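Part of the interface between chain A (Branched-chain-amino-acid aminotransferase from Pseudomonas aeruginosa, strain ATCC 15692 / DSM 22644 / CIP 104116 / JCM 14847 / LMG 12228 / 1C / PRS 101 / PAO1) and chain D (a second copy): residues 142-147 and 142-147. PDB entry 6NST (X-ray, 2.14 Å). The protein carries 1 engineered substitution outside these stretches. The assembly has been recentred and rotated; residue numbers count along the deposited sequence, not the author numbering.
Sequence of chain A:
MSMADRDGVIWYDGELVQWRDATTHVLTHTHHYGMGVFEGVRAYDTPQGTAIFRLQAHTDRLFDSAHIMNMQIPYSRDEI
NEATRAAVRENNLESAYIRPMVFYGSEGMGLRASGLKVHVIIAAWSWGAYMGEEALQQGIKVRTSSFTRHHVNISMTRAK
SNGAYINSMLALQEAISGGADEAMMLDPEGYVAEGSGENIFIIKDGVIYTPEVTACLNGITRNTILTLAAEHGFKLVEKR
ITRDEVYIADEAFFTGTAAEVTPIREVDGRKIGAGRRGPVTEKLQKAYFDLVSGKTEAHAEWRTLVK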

# COMPACT_ATOMS: atom_id res chain seq x y z
N VAL A 142 -3.23 27.38 1.37
CA VAL A 142 -2.67 26.04 1.53
C VAL A 142 -3.00 25.22 0.29
O VAL A 142 -4.16 25.20 -0.15
CB VAL A 142 -3.19 25.36 2.80
CG1 VAL A 142 -2.70 23.92 2.87
CG2 VAL A 142 -2.74 26.13 4.03
N ARG A 143 -2.00 24.54 -0.26
CA ARG A 143 -2.18 23.58 -1.34
C ARG A 143 -1.74 22.21 -0.86
O ARG A 143 -0.69 22.08 -0.22
CB ARG A 143 -1.39 23.98 -2.58
CG ARG A 143 -1.95 25.20 -3.30
CD ARG A 143 -1.09 25.59 -4.49
NE ARG A 143 -1.13 24.60 -5.55
CZ ARG A 143 -2.10 24.52 -6.47
NH1 ARG A 143 -3.10 25.38 -6.44
NH2 ARG A 143 -2.06 23.58 -7.40
N THR A 144 -2.55 21.19 -1.15
CA THR A 144 -2.18 19.83 -0.79
C THR A 144 -0.95 19.40 -1.59
O THR A 144 -0.91 19.55 -2.82
CB THR A 144 -3.34 18.87 -1.05
OG1 THR A 144 -4.49 19.30 -0.31
CG2 THR A 144 -2.97 17.46 -0.61
N SER A 145 0.05 18.87 -0.89
CA SER A 145 1.30 18.49 -1.53
C SER A 145 1.14 17.23 -2.37
O SER A 145 0.48 16.28 -1.95
CB SER A 145 2.39 18.28 -0.48
OG SER A 145 3.58 17.77 -1.06
N SER A 146 1.76 17.23 -3.55
CA SER A 146 1.84 16.03 -4.37
C SER A 146 2.91 15.07 -3.88
O SER A 146 2.97 13.93 -4.36
CB SER A 146 2.10 16.39 -5.83
OG SER A 146 3.42 16.89 -6.00
N PHE A 147 3.76 15.50 -2.95
CA PHE A 147 4.73 14.61 -2.32
C PHE A 147 4.09 13.93 -1.12
O PHE A 147 3.49 14.60 -0.27
CB PHE A 147 5.97 15.39 -1.88
CG PHE A 147 6.73 16.02 -3.01
CD1 PHE A 147 7.70 15.31 -3.70
CD2 PHE A 147 6.47 17.33 -3.38
CE1 PHE A 147 8.39 15.89 -4.74
CE2 PHE A 147 7.17 17.92 -4.42
CZ PHE A 147 8.13 17.20 -5.10
N VAL D 142 3.75 21.59 -16.49
CA VAL D 142 3.08 20.46 -15.85
C VAL D 142 3.40 20.48 -14.36
O VAL D 142 4.56 20.64 -13.97
CB VAL D 142 3.51 19.12 -16.48
CG1 VAL D 142 2.90 17.96 -15.72
CG2 VAL D 142 3.12 19.07 -17.94
N ARG D 143 2.36 20.34 -13.54
CA ARG D 143 2.51 20.17 -12.11
C ARG D 143 1.98 18.79 -11.73
O ARG D 143 0.86 18.43 -12.10
CB ARG D 143 1.77 21.25 -11.32
CG ARG D 143 2.45 22.60 -11.35
CD ARG D 143 1.61 23.67 -10.66
NE ARG D 143 1.55 23.46 -9.21
CZ ARG D 143 2.47 23.90 -8.36
NH1 ARG D 143 3.53 24.56 -8.81
NH2 ARG D 143 2.34 23.68 -7.06
N THR D 144 2.80 18.02 -11.01
CA THR D 144 2.36 16.72 -10.53
C THR D 144 1.13 16.88 -9.65
O THR D 144 1.07 17.77 -8.80
CB THR D 144 3.49 16.04 -9.76
OG1 THR D 144 4.63 15.89 -10.61
CG2 THR D 144 3.05 14.66 -9.27
N SER D 145 0.14 16.01 -9.87
CA SER D 145 -1.11 16.11 -9.15
C SER D 145 -0.98 15.55 -7.74
O SER D 145 -0.31 14.54 -7.52
CB SER D 145 -2.22 15.36 -9.90
OG SER D 145 -3.44 15.44 -9.19
N SER D 146 -1.63 16.22 -6.78
CA SER D 146 -1.71 15.69 -5.43
C SER D 146 -2.80 14.64 -5.29
O SER D 146 -2.88 13.99 -4.24
CB SER D 146 -1.94 16.81 -4.42
OG SER D 146 -3.24 17.35 -4.55
N PHE D 147 -3.64 14.47 -6.30
CA PHE D 147 -4.64 13.41 -6.32
C PHE D 147 -4.03 12.15 -6.91
O PHE D 147 -3.40 12.19 -7.97
CB PHE D 147 -5.87 13.82 -7.13
CG PHE D 147 -6.58 15.02 -6.59
CD1 PHE D 147 -7.49 14.90 -5.56
CD2 PHE D 147 -6.34 16.28 -7.11
CE1 PHE D 147 -8.15 16.00 -5.06
CE2 PHE D 147 -6.99 17.39 -6.62
CZ PHE D 147 -7.90 17.25 -5.59
O HOH W 1 0.01 21.75 -8.23
O HOH W 2 0.58 22.45 -5.16

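Where do the two stretches come closest? The matching serines mark the place: CA of Ser A146 lies 3.7 Å from CA of Ser D146, where each chain turns a corner. Their CA-to-CB bonds point sideways, and CB of Ser A146 packs 3.4 Å from O of Thr D144, and CB of Ser D146 3.3 Å from O of Thr A144; chi1 is p in both serines and sets only where OG goes. These are van der Waals contacts; no direct hydrogen bond crosses between the stretches, and both serine hydroxyls are satisfied elsewhere in the structure.

How do two arginines tolerate each other? Arg A143 and Arg D143 share the rotamer m, t, p, with chi4 near 83°, which sets their guanidinium groups beside each other, NE of Arg A143 3.9 Å from NH2 of Arg D143. Two waters accept hydrogen bonds from both arginines. Water 1 lies 2.9 Å from Arg A143 NH2 and 2.5 Å from Arg D143 NE; water 2 lies 2.8 Å from Arg A143 NE and 2.9 Å from Arg D143 NH2.

What do Ser A145 and Ser D145 do, pointing away from the partner? In rotamer t, their hydroxyls reach along their own chains to the corner. Phe A147 N donates to Ser A145 OG at 3.0 Å, and Phe D147 N to Ser D145 OG at 3.1 Å, bridging the turn beside the paired serines.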